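Local structure of oxysterol-binding protein homolog 1 (Saccharomyces cerevisiae, 5H28) at residues P222-N232 with I240-E251; L106-C114 with S169-D177. The protein transfers sterols and other lipids between membranes and is targeted to the nucleus-vacuole junction by its ankyrin-repeat domain, the part described here, which binds Nvj1. All blocks are in the same frame, centred on the assembly; numbering follows the deposited sequence.

Contact 1 (P222-N232 with I240-E251)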
loop_
_atom_site.group_PDB
_atom_site.type_symbol
_atom_site.label_atom_id
_atom_site.label_comp_id
_atom_site.label_asym_id
_atom_site.label_seq_id
_atom_site.Cartn_x
_atom_site.Cartn_y
_atom_site.Cartn_z
ATOM N N PRO A 222 -6.298 -6.812 -24.986
ATOM C CA PRO A 222 -6.505 -5.400 -25.316
ATOM C C PRO A 222 -6.434 -5.126 -26.825
ATOM O O PRO A 222 -7.241 -4.367 -27.366
ATOM C CB PRO A 222 -5.384 -4.701 -24.552
ATOM C CG PRO A 222 -5.227 -5.557 -23.333
ATOM C CD PRO A 222 -5.309 -6.962 -23.900
ATOM N N ILE A 223 -5.482 -5.756 -27.508
ATOM C CA ILE A 223 -5.312 -5.542 -28.942
ATOM C C ILE A 223 -6.524 -5.973 -29.773
ATOM O O ILE A 223 -6.782 -5.420 -30.846
ATOM C CB ILE A 223 -4.043 -6.272 -29.458
ATOM C CG1 ILE A 223 -3.692 -5.786 -30.866
ATOM C CG2 ILE A 223 -4.271 -7.778 -29.464
ATOM C CD1 ILE A 223 -2.332 -6.250 -31.344
ATOM N N GLU A 224 -7.275 -6.947 -29.274
ATOM C CA GLU A 224 -8.442 -7.436 -29.993
ATOM C C GLU A 224 -9.636 -6.498 -29.846
ATOM O O GLU A 224 -10.676 -6.705 -30.466
ATOM C CB GLU A 224 -8.801 -8.841 -29.501
ATOM C CG GLU A 224 -7.637 -9.816 -29.590
ATOM C CD GLU A 224 -7.970 -11.189 -29.039
ATOM O OE1 GLU A 224 -8.544 -11.264 -27.932
ATOM O OE2 GLU A 224 -7.645 -12.193 -29.709
ATOM N N LEU A 225 -9.477 -5.458 -29.032
ATOM C CA LEU A 225 -10.544 -4.488 -28.809
ATOM C C LEU A 225 -10.332 -3.215 -29.626
ATOM O O LEU A 225 -11.116 -2.264 -29.542
ATOM C CB LEU A 225 -10.645 -4.166 -27.318
ATOM C CG LEU A 225 -11.029 -5.376 -26.457
ATOM C CD1 LEU A 225 -11.012 -4.991 -24.984
ATOM C CD2 LEU A 225 -12.410 -5.881 -26.863
ATOM N N VAL A 226 -9.257 -3.199 -30.406
ATOM C CA VAL A 226 -8.958 -2.070 -31.275
ATOM C C VAL A 226 -9.842 -2.247 -32.507
ATOM O O VAL A 226 -10.144 -3.380 -32.892
ATOM C CB VAL A 226 -7.474 -2.083 -31.721
ATOM C CG1 VAL A 226 -7.220 -0.984 -32.739
ATOM C CG2 VAL A 226 -6.565 -1.897 -30.517
ATOM N N ARG A 227 -10.276 -1.141 -33.107
ATOM C CA ARG A 227 -11.106 -1.216 -34.307
ATOM C C ARG A 227 -10.381 -2.051 -35.353
ATOM O O ARG A 227 -9.170 -1.925 -35.525
ATOM C CB ARG A 227 -11.367 0.174 -34.891
ATOM C CG ARG A 227 -12.368 1.029 -34.141
ATOM C CD ARG A 227 -12.811 2.183 -35.032
ATOM N NE ARG A 227 -13.567 1.705 -36.190
ATOM C CZ ARG A 227 -13.774 2.409 -37.300
ATOM N NH1 ARG A 227 -13.278 3.634 -37.418
ATOM N NH2 ARG A 227 -14.485 1.890 -38.293
ATOM N N LYS A 228 -11.124 -2.901 -36.051
ATOM C CA LYS A 228 -10.534 -3.752 -37.074
ATOM C C LYS A 228 -10.162 -2.940 -38.311
ATOM O O LYS A 228 -10.965 -2.810 -39.235
ATOM C CB LYS A 228 -11.515 -4.858 -37.472
ATOM C CG LYS A 228 -12.037 -5.701 -36.317
ATOM C CD LYS A 228 -10.917 -6.398 -35.560
ATOM C CE LYS A 228 -11.473 -7.460 -34.620
ATOM N NZ LYS A 228 -12.532 -6.921 -33.724
ATOM N N VAL A 229 -8.952 -2.391 -38.331
ATOM C CA VAL A 229 -8.511 -1.607 -39.479
ATOM C C VAL A 229 -7.255 -2.216 -40.102
ATOM O O VAL A 229 -6.456 -2.855 -39.417
ATOM C CB VAL A 229 -8.249 -0.138 -39.088
ATOM C CG1 VAL A 229 -6.918 -0.006 -38.365
ATOM C CG2 VAL A 229 -8.297 0.729 -40.325
ATOM N N ASN A 230 -7.085 -2.005 -41.404
ATOM C CA ASN A 230 -5.961 -2.563 -42.153
ATOM C C ASN A 230 -4.616 -1.837 -42.079
ATOM O O ASN A 230 -3.594 -2.438 -41.747
ATOM C CB ASN A 230 -6.351 -2.696 -43.631
ATOM C CG ASN A 230 -7.595 -3.542 -43.839
ATOM O OD1 ASN A 230 -8.072 -3.696 -44.965
ATOM N ND2 ASN A 230 -8.125 -4.096 -42.756
ATOM N N GLU A 231 -4.625 -0.548 -42.395
ATOM C CA GLU A 231 -3.411 0.266 -42.433
ATOM C C GLU A 231 -2.510 0.261 -41.194
ATOM O O GLU A 231 -2.976 0.106 -40.064
ATOM C CB GLU A 231 -3.790 1.701 -42.801
ATOM C CG GLU A 231 -4.794 1.793 -43.955
ATOM C CD GLU A 231 -4.470 0.853 -45.113
ATOM O OE1 GLU A 231 -3.292 0.781 -45.512
ATOM O OE2 GLU A 231 -5.398 0.190 -45.630
ATOM N N ASN A 232 -1.209 0.441 -41.427
ATOM C CA ASN A 232 -0.209 0.456 -40.358
ATOM C C ASN A 232 0.529 1.788 -40.249
ATOM O O ASN A 232 1.393 1.955 -39.391
ATOM C CB ASN A 232 0.824 -0.653 -40.577
ATOM C CG ASN A 232 0.214 -2.039 -40.552
ATOM O OD1 ASN A 232 -0.455 -2.419 -39.590
ATOM N ND2 ASN A 232 0.447 -2.806 -41.611
ATOM N N ILE A 240 -8.595 7.256 -39.309
ATOM C CA ILE A 240 -8.393 6.062 -38.488
ATOM C C ILE A 240 -7.040 6.158 -37.788
ATOM O O ILE A 240 -6.505 5.158 -37.308
ATOM C CB ILE A 240 -8.429 4.755 -39.318
ATOM C CG1 ILE A 240 -7.424 4.830 -40.470
ATOM C CG2 ILE A 240 -9.839 4.506 -39.835
ATOM C CD1 ILE A 240 -7.248 3.517 -41.202
ATOM N N ALA A 241 -6.501 7.373 -37.711
ATOM C CA ALA A 241 -5.205 7.606 -37.082
ATOM C C ALA A 241 -5.130 7.147 -35.628
ATOM O O ALA A 241 -4.134 6.555 -35.216
ATOM C CB ALA A 241 -4.836 9.083 -37.179
ATOM N N ILE A 242 -6.173 7.419 -34.852
ATOM C CA ILE A 242 -6.186 7.018 -33.448
ATOM C C ILE A 242 -6.125 5.501 -33.306
ATOM O O ILE A 242 -5.418 4.978 -32.447
ATOM C CB ILE A 242 -7.446 7.551 -32.727
ATOM C CG1 ILE A 242 -7.338 9.069 -32.562
ATOM C CG2 ILE A 242 -7.609 6.874 -31.367
ATOM C CD1 ILE A 242 -8.560 9.707 -31.936
ATOM N N ASP A 243 -6.858 4.802 -34.162
ATOM C CA ASP A 243 -6.891 3.347 -34.131
ATOM C C ASP A 243 -5.530 2.780 -34.511
ATOM O O ASP A 243 -5.071 1.794 -33.931
ATOM C CB ASP A 243 -7.977 2.861 -35.079
ATOM C CG ASP A 243 -9.313 3.515 -34.788
ATOM O OD1 ASP A 243 -9.924 3.178 -33.754
ATOM O OD2 ASP A 243 -9.735 4.386 -35.577
ATOM N N ILE A 244 -4.883 3.406 -35.485
ATOM C CA ILE A 244 -3.564 2.961 -35.899
ATOM C C ILE A 244 -2.583 3.186 -34.749
ATOM O O ILE A 244 -1.761 2.320 -34.448
ATOM C CB ILE A 244 -3.085 3.727 -37.155
ATOM C CG1 ILE A 244 -3.951 3.333 -38.355
ATOM C CG2 ILE A 244 -1.622 3.419 -37.432
ATOM C CD1 ILE A 244 -3.662 4.127 -39.612
ATOM N N GLU A 245 -2.678 4.345 -34.104
ATOM C CA GLU A 245 -1.802 4.674 -32.983
ATOM C C GLU A 245 -1.984 3.654 -31.864
ATOM O O GLU A 245 -1.015 3.166 -31.281
ATOM C CB GLU A 245 -2.126 6.074 -32.448
ATOM C CG GLU A 245 -1.132 6.584 -31.406
ATOM C CD GLU A 245 -1.548 7.902 -30.765
ATOM O OE1 GLU A 245 -2.261 8.692 -31.414
ATOM O OE2 GLU A 245 -1.143 8.151 -29.611
ATOM N N LEU A 246 -3.239 3.332 -31.576
ATOM C CA LEU A 246 -3.571 2.384 -30.524
ATOM C C LEU A 246 -3.035 0.984 -30.835
ATOM O O LEU A 246 -2.506 0.300 -29.955
ATOM C CB LEU A 246 -5.089 2.350 -30.337
ATOM C CG LEU A 246 -5.629 1.665 -29.084
ATOM C CD1 LEU A 246 -4.957 2.244 -27.850
ATOM C CD2 LEU A 246 -7.136 1.858 -29.013
ATOM N N LYS A 247 -3.175 0.561 -32.086
ATOM C CA LYS A 247 -2.689 -0.751 -32.500
ATOM C C LYS A 247 -1.171 -0.798 -32.357
ATOM O O LYS A 247 -0.617 -1.761 -31.820
ATOM C CB LYS A 247 -3.088 -1.026 -33.953
ATOM C CG LYS A 247 -2.661 -2.389 -34.475
ATOM C CD LYS A 247 -3.169 -2.616 -35.889
ATOM C CE LYS A 247 -2.803 -4.001 -36.399
ATOM N NZ LYS A 247 -3.327 -4.248 -37.773
ATOM N N LYS A 248 -0.501 0.248 -32.831
ATOM C CA LYS A 248 0.953 0.327 -32.748
ATOM C C LYS A 248 1.427 0.319 -31.297
ATOM O O LYS A 248 2.423 -0.324 -30.968
ATOM C CB LYS A 248 1.450 1.592 -33.453
ATOM C CG LYS A 248 1.276 1.561 -34.962
ATOM C CD LYS A 248 2.160 0.488 -35.580
ATOM C CE LYS A 248 1.928 0.357 -37.073
ATOM N NZ LYS A 248 0.549 -0.110 -37.382
ATOM N N LEU A 249 0.713 1.038 -30.436
ATOM C CA LEU A 249 1.056 1.106 -29.017
ATOM C C LEU A 249 0.994 -0.272 -28.368
ATOM O O LEU A 249 1.919 -0.691 -27.673
ATOM C CB LEU A 249 0.097 2.048 -28.282
ATOM C CG LEU A 249 0.143 1.987 -26.751
ATOM C CD1 LEU A 249 1.500 2.456 -26.252
ATOM C CD2 LEU A 249 -0.965 2.849 -26.172
ATOM N N LEU A 250 -0.104 -0.978 -28.597
ATOM C CA LEU A 250 -0.271 -2.299 -28.013
ATOM C C LEU A 250 0.694 -3.330 -28.594
ATOM O O LEU A 250 1.125 -4.241 -27.889
ATOM C CB LEU A 250 -1.723 -2.754 -28.171
ATOM C CG LEU A 250 -2.693 -1.876 -27.372
ATOM C CD1 LEU A 250 -4.126 -2.210 -27.736
ATOM C CD2 LEU A 250 -2.454 -2.080 -25.879
ATOM N N GLU A 251 1.040 -3.193 -29.871
ATOM C CA GLU A 251 1.979 -4.130 -30.483
ATOM C C GLU A 251 3.357 -3.938 -29.863
ATOM O O GLU A 251 4.056 -4.907 -29.560
ATOM C CB GLU A 251 2.031 -3.921 -32.000
ATOM C CG GLU A 251 0.801 -4.462 -32.713
ATOM C CD GLU A 251 0.755 -4.120 -34.189
ATOM O OE1 GLU A 251 -0.132 -4.656 -34.887
ATOM O OE2 GLU A 251 1.593 -3.315 -34.652
HETATM O O HOH W 1 -9.578 1.295 -31.983
HETATM O O HOH W 2 -11.739 5.755 -36.505
#
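Arg227 lies across the carboxylate of Asp243, where helix 241-256 doubles back along segment 222-232. From its CB, 3.5 Å from Asp243 OD1, the arginine runs past the same oxygen with CG and CD, each 3.3 Å from OD1. A bend at chi3 (66°) then turns the guanidinium aside: NH1 stays 4.1 Å from Asp243 OD2, beyond a salt bridge, and the two flat groups stand 85° apart. Water fills in. One molecule, in the guanidinium plane, accepts from Arg227 NH1 and donates to Asp243 OD2; a second links Arg227 N to OD1. Asp243 OD1 also forms a direct salt bridge with Arg197 NE. An alanine in place of Asp243 would probably leave Arg197 without its mate and both waters without their acceptor on the helix.

Beyond this polar patch, Val226 points CG2 at Leu250 CD1 (3.7 Å) and at Leu246, while Pro222 CB meets Leu250 CD2. Leu246 also packs on Val194 and Cys202 of the predicted third ankyrin repeat, so the loop lies against a helix covering that repeat. A greasy strip thus holds the loop beside a carboxylate that Arg227 meets through water and Arg197 holds directly.

Contact 2 (L106-C114 with S169-D177); sequences LDQPTINDC and SPRNAELLD
Arg171 reaches along the loop 106-114 as an extended rod, and Asp113 grips its end. With CG anti to the backbone N (chi1 -169°) and the chain straight as far as NE, the aliphatic part passes the carbonyl of Ile111, CD lying 3.4 Å from Ile111 O. Arg171 NE donates to Asp113 OD1 at 2.9 Å in a salt bridge. That oxygen is met from above the carboxylate plane, and the two planes stand 85° apart. Arg171 NH2 adds a weak bond of 3.2 Å to Asp113 OD2, which also pairs with Arg140 of helix 130-156. Ile111 CG2 covers one face of the guanidinium, and Tyr143 adds a cation-pi contact. In the guanidinium plane, a water bridges Arg171 NH2 to Leu106 O.

Packing is close too where Cys114 SG sits 3.6 Å from Leu175 CG, on the short helix 172-175. The margin formed by the exposed Pro170 and Glu174 is looser: Pro170 CB is 3.9 Å from Asn112 ND2, and Glu174 CB only brushes Cys114 SG at 4.0 Å. Asn112 OD1 accepts from Cys114 N (3.0 Å), two residues on, an Asx turn with Asp113 at its middle. Two arginines sharing one buried aspartate would probably favour its charged form, and they tie the end of predicted ankyrin repeat 2 to the long helix and the segment 169-177.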
loop_
_atom_site.group_PDB
_atom_site.type_symbol
_atom_site.label_atom_id
_atom_site.label_comp_id
_atom_site.label_asym_id
_atom_site.label_seq_id
_atom_site.Cartn_x
_atom_site.Cartn_y
_atom_site.Cartn_z
ATOM N N LEU A 106 -5.199 -1.016 11.486
ATOM C CA LEU A 106 -5.827 -1.241 10.186
ATOM C C LEU A 106 -6.651 -0.046 9.711
ATOM O O LEU A 106 -6.969 0.052 8.528
ATOM C CB LEU A 106 -6.699 -2.501 10.220
ATOM C CG LEU A 106 -5.907 -3.814 10.250
ATOM C CD1 LEU A 106 -6.843 -4.996 10.395
ATOM C CD2 LEU A 106 -5.093 -3.935 8.972
ATOM N N ASP A 107 -6.986 0.863 10.624
ATOM C CA ASP A 107 -7.758 2.047 10.248
ATOM C C ASP A 107 -6.877 3.249 9.911
ATOM O O ASP A 107 -7.384 4.305 9.541
ATOM C CB ASP A 107 -8.728 2.451 11.364
ATOM C CG ASP A 107 -9.902 1.499 11.497
ATOM O OD1 ASP A 107 -10.290 0.880 10.482
ATOM O OD2 ASP A 107 -10.447 1.383 12.616
ATOM N N GLN A 108 -5.564 3.099 10.035
ATOM C CA GLN A 108 -4.658 4.208 9.749
ATOM C C GLN A 108 -4.379 4.376 8.262
ATOM O O GLN A 108 -4.242 3.400 7.530
ATOM C CB GLN A 108 -3.343 4.023 10.504
ATOM C CG GLN A 108 -3.531 3.932 12.006
ATOM C CD GLN A 108 -4.433 5.027 12.530
ATOM O OE1 GLN A 108 -4.098 6.209 12.462
ATOM N NE2 GLN A 108 -5.594 4.640 13.044
ATOM N N PRO A 109 -4.287 5.630 7.802
ATOM C CA PRO A 109 -4.028 5.976 6.402
ATOM C C PRO A 109 -2.806 5.319 5.757
ATOM O O PRO A 109 -2.860 4.916 4.595
ATOM C CB PRO A 109 -3.890 7.496 6.446
ATOM C CG PRO A 109 -4.811 7.881 7.550
ATOM C CD PRO A 109 -4.499 6.847 8.606
ATOM N N THR A 110 -1.716 5.197 6.506
ATOM C CA THR A 110 -0.487 4.633 5.953
ATOM C C THR A 110 -0.207 3.165 6.248
ATOM O O THR A 110 0.875 2.673 5.937
ATOM C CB THR A 110 0.746 5.430 6.424
ATOM O OG1 THR A 110 0.893 5.290 7.843
ATOM C CG2 THR A 110 0.596 6.898 6.076
ATOM N N ILE A 111 -1.166 2.459 6.831
ATOM C CA ILE A 111 -0.940 1.057 7.157
ATOM C C ILE A 111 -0.779 0.189 5.909
ATOM O O ILE A 111 -1.399 0.442 4.876
ATOM C CB ILE A 111 -2.109 0.483 8.014
ATOM C CG1 ILE A 111 -1.678 -0.826 8.682
ATOM C CG2 ILE A 111 -3.343 0.242 7.146
ATOM C CD1 ILE A 111 -0.618 -0.649 9.758
ATOM N N ASN A 112 0.094 -0.809 6.001
ATOM C CA ASN A 112 0.277 -1.761 4.913
ATOM C C ASN A 112 0.209 -3.135 5.567
ATOM O O ASN A 112 1.210 -3.629 6.094
ATOM C CB ASN A 112 1.629 -1.606 4.215
ATOM C CG ASN A 112 1.792 -2.594 3.072
ATOM O OD1 ASN A 112 0.910 -3.419 2.829
ATOM N ND2 ASN A 112 2.916 -2.522 2.370
ATOM N N ASP A 113 -0.973 -3.743 5.547
ATOM C CA ASP A 113 -1.169 -5.049 6.160
ATOM C C ASP A 113 -0.689 -6.215 5.300
ATOM O O ASP A 113 -0.916 -7.368 5.644
ATOM C CB ASP A 113 -2.650 -5.237 6.541
ATOM C CG ASP A 113 -3.592 -5.145 5.348
ATOM O OD1 ASP A 113 -3.201 -4.575 4.310
ATOM O OD2 ASP A 113 -4.742 -5.631 5.460
ATOM N N CYS A 114 -0.004 -5.917 4.200
ATOM C CA CYS A 114 0.490 -6.971 3.316
ATOM C C CYS A 114 1.977 -7.257 3.472
ATOM O O CYS A 114 2.522 -8.099 2.764
ATOM C CB CYS A 114 0.199 -6.625 1.857
ATOM S SG CYS A 114 -1.550 -6.667 1.445
ATOM N N SER A 169 0.660 3.924 -3.593
ATOM C CA SER A 169 0.426 3.412 -2.244
ATOM C C SER A 169 1.039 2.031 -2.050
ATOM O O SER A 169 0.738 1.097 -2.797
ATOM C CB SER A 169 -1.076 3.330 -1.965
ATOM O OG SER A 169 -1.340 2.462 -0.876
ATOM N N PRO A 170 1.909 1.878 -1.038
ATOM C CA PRO A 170 2.528 0.570 -0.802
ATOM C C PRO A 170 1.493 -0.539 -0.601
ATOM O O PRO A 170 1.649 -1.644 -1.111
ATOM C CB PRO A 170 3.373 0.815 0.447
ATOM C CG PRO A 170 3.774 2.251 0.292
ATOM C CD PRO A 170 2.477 2.900 -0.141
ATOM N N ARG A 171 0.430 -0.232 0.136
ATOM C CA ARG A 171 -0.614 -1.214 0.399
ATOM C C ARG A 171 -1.373 -1.603 -0.869
ATOM O O ARG A 171 -1.743 -2.760 -1.048
ATOM C CB ARG A 171 -1.601 -0.673 1.432
ATOM C CG ARG A 171 -2.564 -1.719 1.964
ATOM C CD ARG A 171 -3.603 -1.100 2.875
ATOM N NE ARG A 171 -4.420 -2.117 3.524
ATOM C CZ ARG A 171 -5.455 -1.853 4.311
ATOM N NH1 ARG A 171 -5.804 -0.596 4.550
ATOM N NH2 ARG A 171 -6.137 -2.847 4.863
ATOM N N ASN A 172 -1.606 -0.638 -1.750
ATOM C CA ASN A 172 -2.332 -0.937 -2.975
ATOM C C ASN A 172 -1.525 -1.750 -3.973
ATOM O O ASN A 172 -2.087 -2.355 -4.881
ATOM C CB ASN A 172 -2.833 0.354 -3.619
ATOM C CG ASN A 172 -3.939 1.000 -2.818
ATOM O OD1 ASN A 172 -4.547 0.360 -1.953
ATOM N ND2 ASN A 172 -4.218 2.264 -3.102
ATOM N N ALA A 173 -0.207 -1.780 -3.798
ATOM C CA ALA A 173 0.642 -2.548 -4.696
ATOM C C ALA A 173 0.201 -4.013 -4.707
ATOM O O ALA A 173 0.329 -4.698 -5.721
ATOM C CB ALA A 173 2.092 -2.441 -4.258
ATOM N N GLU A 174 -0.327 -4.486 -3.579
ATOM C CA GLU A 174 -0.785 -5.868 -3.466
ATOM C C GLU A 174 -2.299 -6.031 -3.346
ATOM O O GLU A 174 -2.826 -7.113 -3.607
ATOM C CB GLU A 174 -0.121 -6.553 -2.267
ATOM C CG GLU A 174 0.998 -7.520 -2.628
ATOM C CD GLU A 174 2.162 -6.847 -3.326
ATOM O OE1 GLU A 174 2.790 -5.956 -2.715
ATOM O OE2 GLU A 174 2.450 -7.210 -4.487
ATOM N N LEU A 175 -3.005 -4.973 -2.955
ATOM C CA LEU A 175 -4.454 -5.074 -2.797
ATOM C C LEU A 175 -5.282 -4.539 -3.959
ATOM O O LEU A 175 -6.506 -4.667 -3.966
ATOM C CB LEU A 175 -4.892 -4.409 -1.491
ATOM C CG LEU A 175 -4.382 -5.135 -0.241
ATOM C CD1 LEU A 175 -4.992 -4.505 0.995
ATOM C CD2 LEU A 175 -4.738 -6.617 -0.312
ATOM N N LEU A 176 -4.613 -3.928 -4.929
ATOM C CA LEU A 176 -5.284 -3.420 -6.119
ATOM C C LEU A 176 -4.485 -3.913 -7.316
ATOM O O LEU A 176 -3.366 -3.463 -7.554
ATOM C CB LEU A 176 -5.335 -1.888 -6.131
ATOM C CG LEU A 176 -5.923 -1.296 -7.423
ATOM C CD1 LEU A 176 -7.370 -1.753 -7.591
ATOM C CD2 LEU A 176 -5.854 0.221 -7.380
ATOM N N ASP A 177 -5.056 -4.858 -8.053
ATOM C CA ASP A 177 -4.393 -5.419 -9.222
ATOM C C ASP A 177 -4.884 -4.712 -10.477
ATOM O O ASP A 177 -6.031 -4.883 -10.891
ATOM C CB ASP A 177 -4.683 -6.920 -9.309
ATOM C CG ASP A 177 -3.971 -7.591 -10.468
ATOM O OD1 ASP A 177 -3.158 -6.932 -11.151
ATOM O OD2 ASP A 177 -4.227 -8.792 -10.693
HETATM O O HOH W 3 -8.050 -1.777 6.738
#

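How the contacts relate
Contact 2 lies near the middle of the elongated chain, its centre about 3 Å from the chain centre, whereas contact 1 sits toward one end, about 34 Å out. Their centres are about 36 Å apart and they do not touch. Both are partly buried, and they hold different elements: contact 1 joins a loop to the helix that follows shortly after it, while contact 2 joins a loop to a short helix and its lead-in, 55 residues further along. Contact 1 buries 807 Å², much of it apolar, against 369 Å² for contact 2. In contact 2 the ions touch directly; across contact 1 itself waters intervene, the direct partner of Asp243 being Arg197 outside it.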